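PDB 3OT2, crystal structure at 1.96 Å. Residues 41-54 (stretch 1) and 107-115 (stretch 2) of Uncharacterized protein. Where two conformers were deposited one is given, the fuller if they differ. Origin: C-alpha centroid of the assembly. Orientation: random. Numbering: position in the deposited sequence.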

# COMPACT_ATOMS: atom_id res chain seq x y z
N LYS A 41 5.64 2.75 20.53
CA LYS A 41 4.88 3.63 19.64
C LYS A 41 3.61 2.95 19.18
O LYS A 41 2.52 3.51 19.29
CB LYS A 41 5.74 4.08 18.45
CG LYS A 41 6.67 5.26 18.81
CD LYS A 41 7.85 5.48 17.85
CE LYS A 41 7.47 6.08 16.52
NZ LYS A 41 8.67 6.60 15.80
N HIS A 42 3.75 1.69 18.73
CA HIS A 42 2.64 0.86 18.27
C HIS A 42 1.55 0.73 19.36
O HIS A 42 0.37 1.01 19.09
CB HIS A 42 3.16 -0.51 17.86
CG HIS A 42 2.11 -1.37 17.26
ND1 HIS A 42 1.35 -2.22 18.03
CD2 HIS A 42 1.68 -1.43 15.98
CE1 HIS A 42 0.49 -2.79 17.19
NE2 HIS A 42 0.66 -2.34 15.95
N SER A 43 1.95 0.38 20.60
CA SER A 43 1.04 0.21 21.74
C SER A 43 0.33 1.49 22.10
O SER A 43 -0.85 1.44 22.44
CB SER A 43 1.80 -0.29 22.96
OG SER A 43 2.28 -1.60 22.74
N ALA A 44 1.03 2.63 22.05
CA ALA A 44 0.46 3.93 22.43
C ALA A 44 -0.71 4.29 21.50
O ALA A 44 -1.79 4.65 21.98
CB ALA A 44 1.53 5.01 22.40
N ILE A 45 -0.51 4.15 20.18
CA ILE A 45 -1.55 4.43 19.17
C ILE A 45 -2.66 3.38 19.27
O ILE A 45 -3.83 3.75 19.23
CB ILE A 45 -0.92 4.51 17.76
CG1 ILE A 45 -0.11 5.84 17.64
CG2 ILE A 45 -2.03 4.39 16.66
CD1 ILE A 45 0.64 6.04 16.34
N GLN A 46 -2.29 2.09 19.40
CA GLN A 46 -3.26 1.01 19.45
C GLN A 46 -4.24 1.14 20.64
O GLN A 46 -5.44 1.03 20.41
CB GLN A 46 -2.56 -0.34 19.53
CG GLN A 46 -3.47 -1.53 19.29
CD GLN A 46 -2.73 -2.83 19.47
OE1 GLN A 46 -1.69 -2.90 20.11
NE2 GLN A 46 -3.29 -3.91 18.93
N SER A 47 -3.72 1.35 21.88
CA SER A 47 -4.56 1.45 23.08
C SER A 47 -5.46 2.68 23.03
O SER A 47 -6.65 2.58 23.36
CB SER A 47 -3.70 1.46 24.35
OG SER A 47 -3.07 0.21 24.53
N GLU A 48 -4.92 3.83 22.61
CA GLU A 48 -5.70 5.06 22.54
C GLU A 48 -6.75 5.01 21.44
O GLU A 48 -7.84 5.56 21.59
CB GLU A 48 -4.78 6.26 22.32
CG GLU A 48 -5.45 7.59 22.61
CD GLU A 48 -6.07 7.79 23.97
OE1 GLU A 48 -5.57 7.22 24.96
OE2 GLU A 48 -7.07 8.55 24.05
N CYS A 49 -6.42 4.36 20.32
CA CYS A 49 -7.32 4.23 19.19
C CYS A 49 -8.56 3.41 19.57
O CYS A 49 -9.66 3.81 19.21
CB CYS A 49 -6.58 3.60 18.03
SG CYS A 49 -7.32 3.93 16.44
N VAL A 50 -8.38 2.27 20.29
CA VAL A 50 -9.50 1.41 20.74
C VAL A 50 -10.39 2.20 21.71
O VAL A 50 -11.62 2.13 21.62
CB VAL A 50 -9.00 0.09 21.39
CG1 VAL A 50 -10.16 -0.82 21.76
CG2 VAL A 50 -8.07 -0.64 20.47
N SER A 51 -9.77 2.96 22.62
CA SER A 51 -10.42 3.76 23.64
C SER A 51 -11.30 4.85 23.01
O SER A 51 -12.48 4.97 23.35
CB SER A 51 -9.36 4.38 24.56
OG SER A 51 -9.93 5.27 25.50
N VAL A 52 -10.74 5.60 22.05
CA VAL A 52 -11.43 6.70 21.38
C VAL A 52 -12.62 6.14 20.53
O VAL A 52 -13.73 6.66 20.65
CB VAL A 52 -10.44 7.55 20.57
CG1 VAL A 52 -11.17 8.51 19.64
CG2 VAL A 52 -9.54 8.34 21.50
N ILE A 53 -12.41 5.08 19.74
CA ILE A 53 -13.50 4.49 18.96
C ILE A 53 -14.64 4.01 19.89
O ILE A 53 -15.81 4.35 19.66
CB ILE A 53 -12.99 3.34 18.04
CG1 ILE A 53 -12.06 3.92 16.93
CG2 ILE A 53 -14.18 2.56 17.42
CD1 ILE A 53 -11.22 2.89 16.33
N ASN A 54 -14.31 3.25 20.94
CA ASN A 54 -15.32 2.71 21.85
C ASN A 54 -16.07 3.81 22.60
O ASN A 54 -17.30 3.69 22.79
CB ASN A 54 -14.72 1.70 22.83
CG ASN A 54 -14.61 0.31 22.24
OD1 ASN A 54 -15.40 -0.08 21.38
ND2 ASN A 54 -13.68 -0.49 22.74
N ASP A 107 -16.13 -4.97 10.51
CA ASP A 107 -16.74 -3.90 9.71
C ASP A 107 -15.69 -2.85 9.40
O ASP A 107 -15.71 -2.21 8.35
CB ASP A 107 -17.92 -3.28 10.48
CG ASP A 107 -19.10 -4.20 10.45
OD1 ASP A 107 -19.80 -4.23 9.41
OD2 ASP A 107 -19.25 -5.00 11.41
N TRP A 108 -14.73 -2.71 10.31
CA TRP A 108 -13.65 -1.74 10.19
C TRP A 108 -12.38 -2.36 10.78
O TRP A 108 -12.36 -2.76 11.94
CB TRP A 108 -14.07 -0.44 10.92
CG TRP A 108 -13.09 0.70 10.95
CD1 TRP A 108 -12.01 0.90 10.12
CD2 TRP A 108 -13.18 1.86 11.79
NE1 TRP A 108 -11.39 2.09 10.45
CE2 TRP A 108 -12.10 2.71 11.45
CE3 TRP A 108 -14.06 2.25 12.83
CZ2 TRP A 108 -11.89 3.93 12.12
CZ3 TRP A 108 -13.85 3.47 13.47
CH2 TRP A 108 -12.76 4.28 13.13
N THR A 109 -11.33 -2.48 9.94
CA THR A 109 -10.06 -3.05 10.38
C THR A 109 -9.03 -1.93 10.48
O THR A 109 -8.94 -1.09 9.59
CB THR A 109 -9.59 -4.24 9.50
OG1 THR A 109 -8.38 -4.76 10.05
CG2 THR A 109 -9.28 -3.85 8.04
N ILE A 110 -8.26 -1.92 11.56
CA ILE A 110 -7.20 -0.91 11.74
C ILE A 110 -5.89 -1.64 12.00
O ILE A 110 -5.80 -2.45 12.92
CB ILE A 110 -7.53 0.11 12.85
CG1 ILE A 110 -8.85 0.86 12.55
CG2 ILE A 110 -6.36 1.08 13.06
CD1 ILE A 110 -9.50 1.42 13.72
N GLU A 111 -4.89 -1.35 11.16
CA GLU A 111 -3.55 -1.91 11.26
C GLU A 111 -2.58 -0.79 11.50
O GLU A 111 -2.66 0.25 10.84
CB GLU A 111 -3.17 -2.70 10.00
CG GLU A 111 -4.10 -3.87 9.71
CD GLU A 111 -3.89 -5.12 10.55
OE1 GLU A 111 -3.21 -5.06 11.60
OE2 GLU A 111 -4.43 -6.18 10.16
N ILE A 112 -1.69 -0.98 12.44
CA ILE A 112 -0.70 0.04 12.76
C ILE A 112 0.67 -0.55 12.51
O ILE A 112 1.01 -1.59 13.10
CB ILE A 112 -0.86 0.56 14.22
CG1 ILE A 112 -2.29 1.08 14.46
CG2 ILE A 112 0.17 1.65 14.54
CD1 ILE A 112 -2.82 0.71 15.87
N LEU A 113 1.47 0.10 11.65
CA LEU A 113 2.83 -0.36 11.37
C LEU A 113 3.74 -0.19 12.57
O LEU A 113 3.56 0.71 13.39
CB LEU A 113 3.44 0.39 10.17
CG LEU A 113 2.74 0.22 8.82
CD1 LEU A 113 3.46 1.03 7.78
CD2 LEU A 113 2.65 -1.27 8.42
N SER A 114 4.71 -1.09 12.66
CA SER A 114 5.77 -1.08 13.67
C SER A 114 7.04 -1.51 12.92
O SER A 114 6.91 -2.04 11.81
CB SER A 114 5.42 -1.95 14.87
OG SER A 114 5.10 -3.29 14.54
N PRO A 115 8.27 -1.18 13.40
CA PRO A 115 9.48 -1.50 12.60
C PRO A 115 9.59 -2.91 12.00
O PRO A 115 10.08 -3.03 10.88
CB PRO A 115 10.61 -1.28 13.61
CG PRO A 115 10.09 -0.26 14.55
CD PRO A 115 8.61 -0.48 14.65

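Residues 41-54 form part of a longer α-helix, held by the usual i to i+4 bonds, such as Gln46 N to His42 O at 2.9 Å and Cys49 N to Ile45 O at 2.9 Å. Residues 108-112 form a strand that runs nearly antiparallel to the helix, with 159° between their N-to-C directions and a closest approach of 9.5 Å between the axes. The two stretches are not evenly spaced. His42 CA lies 5.9 Å from the CA of Ser114, just past the strand, whereas Ile53 CA and Trp108 CA are 10.8 Å apart; at this wider end Ile53 and Trp108 bridge the gap with their side chains.

The periodicities of the two elements select the residues that meet. On the strand, alternate residues Trp108, Ile110 and Ile112 direct their CA-to-CB bonds toward the helix. On the helix, His42, Ile45, Cys49 and Ile53 do the same at intervals of three or four, the spacing that keeps side chains on one face of an α-helix. All seven are buried, which suits their largely apolar side chains, and the two stretches together bury 402 Å². Ser43, Ser47 and Val50 point away and make no contact with the other stretch.

Ile112, the last strand residue, has the largest area covered by the other stretch, 111 Å². Its CD1 lies 3.8 Å from Ile45 CG2 and 3.6 Å from Gln46 CA, so the methyl meets both a branched aliphatic chain and the helix backbone. Gln46 projects sideways; its aliphatic CB, 3.8 Å from Ile112 CD1, can join the apolar contact while its amide NE2 is hydrogen-bonded elsewhere in the structure.

Toward the wider end, Ile53 has an m, t side chain. Its CD1 sits 3.5 Å from Ile110 CD1 and 3.8 Å from Trp108 CH2, and makes an off-centre CH-π contact with the six-membered ring of Trp108, 4.2 Å from the centroid. The broad indole extends far enough for its CH2 to meet Ile53 CD1. One helical turn before Ile53, Cys49 SG approaches Ile110 CD1 at 4.3 Å, a looser contact in which the compact, weakly polar thiol fits an apolar setting.

At the close end the chemistry becomes more polar. The His42 ring, with chi1 in t, turns its edge to the carbonyl of Ile112: both CD2 and NE2 lie 3.0 Å from Ile112 O. An imidazole suits this place because its polarized edge can face a carbonyl oxygen; the same CD2 also lies 3.9 Å from Ser114 CB.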